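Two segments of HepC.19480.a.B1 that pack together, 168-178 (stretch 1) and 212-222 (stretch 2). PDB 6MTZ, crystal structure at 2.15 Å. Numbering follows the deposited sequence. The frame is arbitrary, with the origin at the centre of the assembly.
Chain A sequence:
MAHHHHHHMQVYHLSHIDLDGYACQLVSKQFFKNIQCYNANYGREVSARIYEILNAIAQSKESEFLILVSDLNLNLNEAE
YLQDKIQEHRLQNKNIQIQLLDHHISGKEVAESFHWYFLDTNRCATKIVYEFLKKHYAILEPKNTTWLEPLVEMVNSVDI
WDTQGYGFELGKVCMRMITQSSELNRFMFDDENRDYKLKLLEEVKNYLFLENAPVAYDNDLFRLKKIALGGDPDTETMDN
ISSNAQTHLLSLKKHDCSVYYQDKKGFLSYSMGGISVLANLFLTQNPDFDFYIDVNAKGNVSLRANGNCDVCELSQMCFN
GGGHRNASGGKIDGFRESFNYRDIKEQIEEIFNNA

Stretch 1, residues 168-178: FELGKVCMRMI
Stretch 2 (212-222) NAPVAYDNDLF

Residues 168-178 are helical throughout, and stretch 2 is helical from A213 after N212, whose phi/psi of -121/50 lies outside the helical region. The two axes run nearly parallel, 19° apart in N-to-C direction, with a closest approach of 8.4 Å. Nearest CA pairs set the register: L170 CA to P214 CA at 4.1 Å, V173 CA to D218 CA at 6.2 Å and M177 CA to L221 CA at 8.0 Å. The lengthening distances show that the backbones are tightest at their N-terminal ends. Backbone bonds such as C174 N to L170 O (3.0 Å) and Y217 N to A213 O (2.9 Å) maintain the i to i+4 pattern.

The close N-terminal approach is made with proline, whose compact C-gamma exo ring places P214 CG 3.6 Å from L170 N and 3.8 Å from E169 CB. L170 (chi1 176°, t; chi2 67°, p) has its CA-to-CB bond sideways to the partner, yet this rotamer carries CD1 to 3.7 Å from both A213 O and Y217 CB, while CD2 lies 4.3 Å from A213 CB.

Y217 is the central knob. Its CA-to-CB bond points toward stretch 1, and chi1 of -178° (t) with chi2 of 67° extends the ring among L170, V173, C174 and M177. V173 (chi1 178°, t) brings CG1 to 3.6 Å from Y217 CD2, and its CG2 lies 3.8 Å from P214 O. C174, at chi1 -69° (m), sets SG 3.9 Å from Y217 CE2 and 4.9 Å from the ring centroid, 49° off the normal, an oblique sulfur-aromatic contact. Farther along, M177 folds back through chi1 177° (t), chi2 -84° (m) and chi3 -77° (m), so that CE reaches 3.6 Å from Y217 OH, while CG packs 3.4 Å from CD2 of L221 (chi1 176°, t; chi2 55°, p).

Charge pairing borders this apolar contact. R176 and D218 both start sideways, but their ends come nearer the opposing stretch. R176 extends through chi1 175° and chi2 166° (both t), then turns at chi3 46° (p) and chi4 88°; D218 adopts chi1 -167° (t) and chi2 34°. NH2 of R176 consequently donates to D218 OD1 at 2.8 Å with an N-H...O angle of 176°, a nearly linear salt bridge near the guanidinium plane. One water accepts from R176 NH1 at 2.9 Å and donates to D218 OD1 at 2.7 Å, bridging the same pair. Within stretch 1, E169 (chi1 -64°, chi2 -67°, both m) leads its end away from stretch 2, and its OE2 accepts a salt-bridging hydrogen bond from K172 NZ at 3.1 Å.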

# COMPACT_ATOMS: atom_id res chain seq x y z
N PHE A 168 17.12 5.78 -17.98
CA PHE A 168 16.54 4.47 -18.25
C PHE A 168 17.10 3.38 -17.33
O PHE A 168 16.34 2.69 -16.64
CB PHE A 168 16.75 4.09 -19.71
CG PHE A 168 16.36 2.68 -20.04
CD1 PHE A 168 15.02 2.33 -20.20
CD2 PHE A 168 17.32 1.69 -20.20
CE1 PHE A 168 14.66 1.03 -20.52
CE2 PHE A 168 16.96 0.39 -20.51
CZ PHE A 168 15.62 0.06 -20.67
N GLU A 169 18.42 3.22 -17.30
CA GLU A 169 19.00 2.12 -16.52
C GLU A 169 18.74 2.29 -15.02
O GLU A 169 18.40 1.33 -14.33
CB GLU A 169 20.50 2.01 -16.79
CG GLU A 169 20.83 1.63 -18.25
CD GLU A 169 20.39 0.23 -18.60
OE1 GLU A 169 20.34 -0.09 -19.80
OE2 GLU A 169 20.08 -0.56 -17.68
N LEU A 170 18.87 3.52 -14.51
CA LEU A 170 18.53 3.77 -13.10
C LEU A 170 17.05 3.50 -12.82
O LEU A 170 16.70 3.00 -11.74
CB LEU A 170 18.88 5.21 -12.74
CG LEU A 170 18.51 5.70 -11.33
CD1 LEU A 170 19.32 4.97 -10.26
CD2 LEU A 170 18.76 7.21 -11.26
N GLY A 171 16.16 3.82 -13.77
CA GLY A 171 14.74 3.53 -13.58
C GLY A 171 14.43 2.04 -13.43
O GLY A 171 13.52 1.66 -12.69
N LYS A 172 15.18 1.19 -14.13
CA LYS A 172 14.97 -0.25 -13.95
C LYS A 172 15.29 -0.66 -12.52
O LYS A 172 14.57 -1.47 -11.91
CB LYS A 172 15.81 -1.03 -14.97
CG LYS A 172 15.20 -1.02 -16.38
CD LYS A 172 16.22 -1.24 -17.49
CE LYS A 172 17.11 -2.43 -17.25
NZ LYS A 172 17.97 -2.74 -18.46
N VAL A 173 16.36 -0.09 -11.95
CA VAL A 173 16.68 -0.35 -10.55
C VAL A 173 15.54 0.10 -9.65
O VAL A 173 15.16 -0.60 -8.70
CB VAL A 173 18.00 0.33 -10.16
CG1 VAL A 173 18.30 0.09 -8.67
CG2 VAL A 173 19.14 -0.19 -11.01
N CYS A 174 14.94 1.26 -9.96
CA CYS A 174 13.86 1.77 -9.13
C CYS A 174 12.60 0.93 -9.26
O CYS A 174 11.88 0.71 -8.28
CB CYS A 174 13.56 3.23 -9.48
SG CYS A 174 14.87 4.38 -9.01
N MET A 175 12.31 0.43 -10.46
CA MET A 175 11.15 -0.42 -10.66
C MET A 175 11.25 -1.68 -9.80
O MET A 175 10.31 -2.04 -9.07
CB MET A 175 11.03 -0.77 -12.14
CG MET A 175 9.74 -1.41 -12.56
SD MET A 175 9.73 -1.54 -14.38
CE MET A 175 10.85 -2.91 -14.66
N ARG A 176 12.39 -2.37 -9.88
CA ARG A 176 12.60 -3.51 -8.99
C ARG A 176 12.57 -3.08 -7.52
O ARG A 176 12.08 -3.82 -6.67
CB ARG A 176 13.92 -4.20 -9.33
CG ARG A 176 14.31 -5.36 -8.39
CD ARG A 176 15.44 -6.19 -9.01
NE ARG A 176 16.45 -5.28 -9.52
CZ ARG A 176 17.46 -4.81 -8.79
NH1 ARG A 176 17.61 -5.21 -7.54
NH2 ARG A 176 18.33 -3.96 -9.33
N MET A 177 13.11 -1.90 -7.21
CA MET A 177 13.08 -1.45 -5.82
C MET A 177 11.65 -1.41 -5.28
O MET A 177 11.39 -1.83 -4.15
CB MET A 177 13.73 -0.07 -5.68
CG MET A 177 13.67 0.51 -4.24
SD MET A 177 12.14 1.37 -3.79
CE MET A 177 12.41 2.93 -4.65
N ILE A 178 10.71 -0.91 -6.09
CA ILE A 178 9.34 -0.78 -5.62
C ILE A 178 8.71 -2.16 -5.46
O ILE A 178 7.96 -2.41 -4.50
CB ILE A 178 8.53 0.11 -6.59
CG1 ILE A 178 9.01 1.54 -6.47
CG2 ILE A 178 7.03 0.02 -6.29
CD1 ILE A 178 8.71 2.15 -5.08
N ASN A 212 27.90 7.14 -12.25
CA ASN A 212 27.43 5.76 -12.39
C ASN A 212 26.17 5.55 -11.55
O ASN A 212 26.09 4.59 -10.78
CB ASN A 212 28.53 4.78 -11.98
CG ASN A 212 28.86 4.86 -10.49
OD1 ASN A 212 28.77 5.93 -9.87
ND2 ASN A 212 29.22 3.72 -9.90
N ALA A 213 25.20 6.44 -11.69
CA ALA A 213 23.98 6.40 -10.89
C ALA A 213 23.29 5.04 -10.82
O ALA A 213 22.96 4.60 -9.70
CB ALA A 213 23.00 7.47 -11.41
N PRO A 214 23.03 4.33 -11.92
CA PRO A 214 22.33 3.03 -11.79
C PRO A 214 23.03 2.04 -10.87
O PRO A 214 22.41 1.47 -9.97
CB PRO A 214 22.27 2.51 -13.24
CG PRO A 214 22.49 3.72 -14.11
CD PRO A 214 23.38 4.63 -13.33
N VAL A 215 24.33 1.82 -11.08
CA VAL A 215 25.05 0.87 -10.25
C VAL A 215 25.22 1.39 -8.84
O VAL A 215 25.14 0.63 -7.87
CB VAL A 215 26.41 0.54 -10.89
CG1 VAL A 215 27.21 -0.35 -9.95
CG2 VAL A 215 26.21 -0.14 -12.24
N ALA A 216 25.49 2.69 -8.70
CA ALA A 216 25.70 3.26 -7.37
C ALA A 216 24.45 3.11 -6.52
O ALA A 216 24.51 2.70 -5.36
CB ALA A 216 26.10 4.73 -7.48
N TYR A 217 23.29 3.45 -7.09
CA TYR A 217 22.06 3.28 -6.35
C TYR A 217 21.77 1.81 -6.12
O TYR A 217 21.38 1.41 -5.01
CB TYR A 217 20.90 3.96 -7.08
CG TYR A 217 19.57 3.89 -6.35
CD1 TYR A 217 19.40 4.55 -5.14
CD2 TYR A 217 18.51 3.15 -6.85
CE1 TYR A 217 18.19 4.49 -4.46
CE2 TYR A 217 17.30 3.09 -6.19
CZ TYR A 217 17.15 3.76 -4.98
OH TYR A 217 15.95 3.72 -4.30
N ASP A 218 22.01 0.97 -7.13
CA ASP A 218 21.72 -0.46 -6.99
C ASP A 218 22.46 -1.07 -5.79
O ASP A 218 21.87 -1.85 -5.03
CB ASP A 218 22.09 -1.18 -8.28
CG ASP A 218 21.53 -2.60 -8.35
OD1 ASP A 218 20.42 -2.84 -7.82
OD2 ASP A 218 22.21 -3.47 -8.93
N ASN A 219 23.73 -0.72 -5.60
CA ASN A 219 24.55 -1.33 -4.57
C ASN A 219 24.36 -0.70 -3.19
O ASN A 219 24.82 -1.27 -2.20
CB ASN A 219 26.03 -1.25 -4.96
CG ASN A 219 26.39 -2.23 -6.04
OD1 ASN A 219 25.74 -3.26 -6.20
ND2 ASN A 219 27.43 -1.91 -6.82
N ASP A 220 23.69 0.46 -3.11
CA ASP A 220 23.44 1.15 -1.85
C ASP A 220 22.08 0.85 -1.27
O ASP A 220 21.84 1.14 -0.09
CB ASP A 220 23.53 2.68 -2.01
CG ASP A 220 24.96 3.21 -1.99
OD1 ASP A 220 25.92 2.41 -1.92
OD2 ASP A 220 25.12 4.45 -2.05
N LEU A 221 21.17 0.30 -2.08
CA LEU A 221 19.76 0.25 -1.71
C LEU A 221 19.51 -0.59 -0.46
O LEU A 221 18.71 -0.20 0.40
CB LEU A 221 18.94 -0.29 -2.88
CG LEU A 221 17.46 -0.48 -2.61
CD1 LEU A 221 16.80 0.79 -2.10
CD2 LEU A 221 16.78 -0.93 -3.88
N PHE A 222 20.16 -1.76 -0.35
CA PHE A 222 19.86 -2.69 0.74
C PHE A 222 20.11 -2.03 2.09
O PHE A 222 19.25 -2.06 2.98
CB PHE A 222 20.70 -3.97 0.60
CG PHE A 222 20.41 -5.03 1.65
CD1 PHE A 222 19.24 -5.79 1.58
CD2 PHE A 222 21.32 -5.31 2.66
CE1 PHE A 222 18.97 -6.78 2.53
CE2 PHE A 222 21.06 -6.31 3.63
CZ PHE A 222 19.89 -7.04 3.55
O HOH W 1 18.75 -3.25 -5.77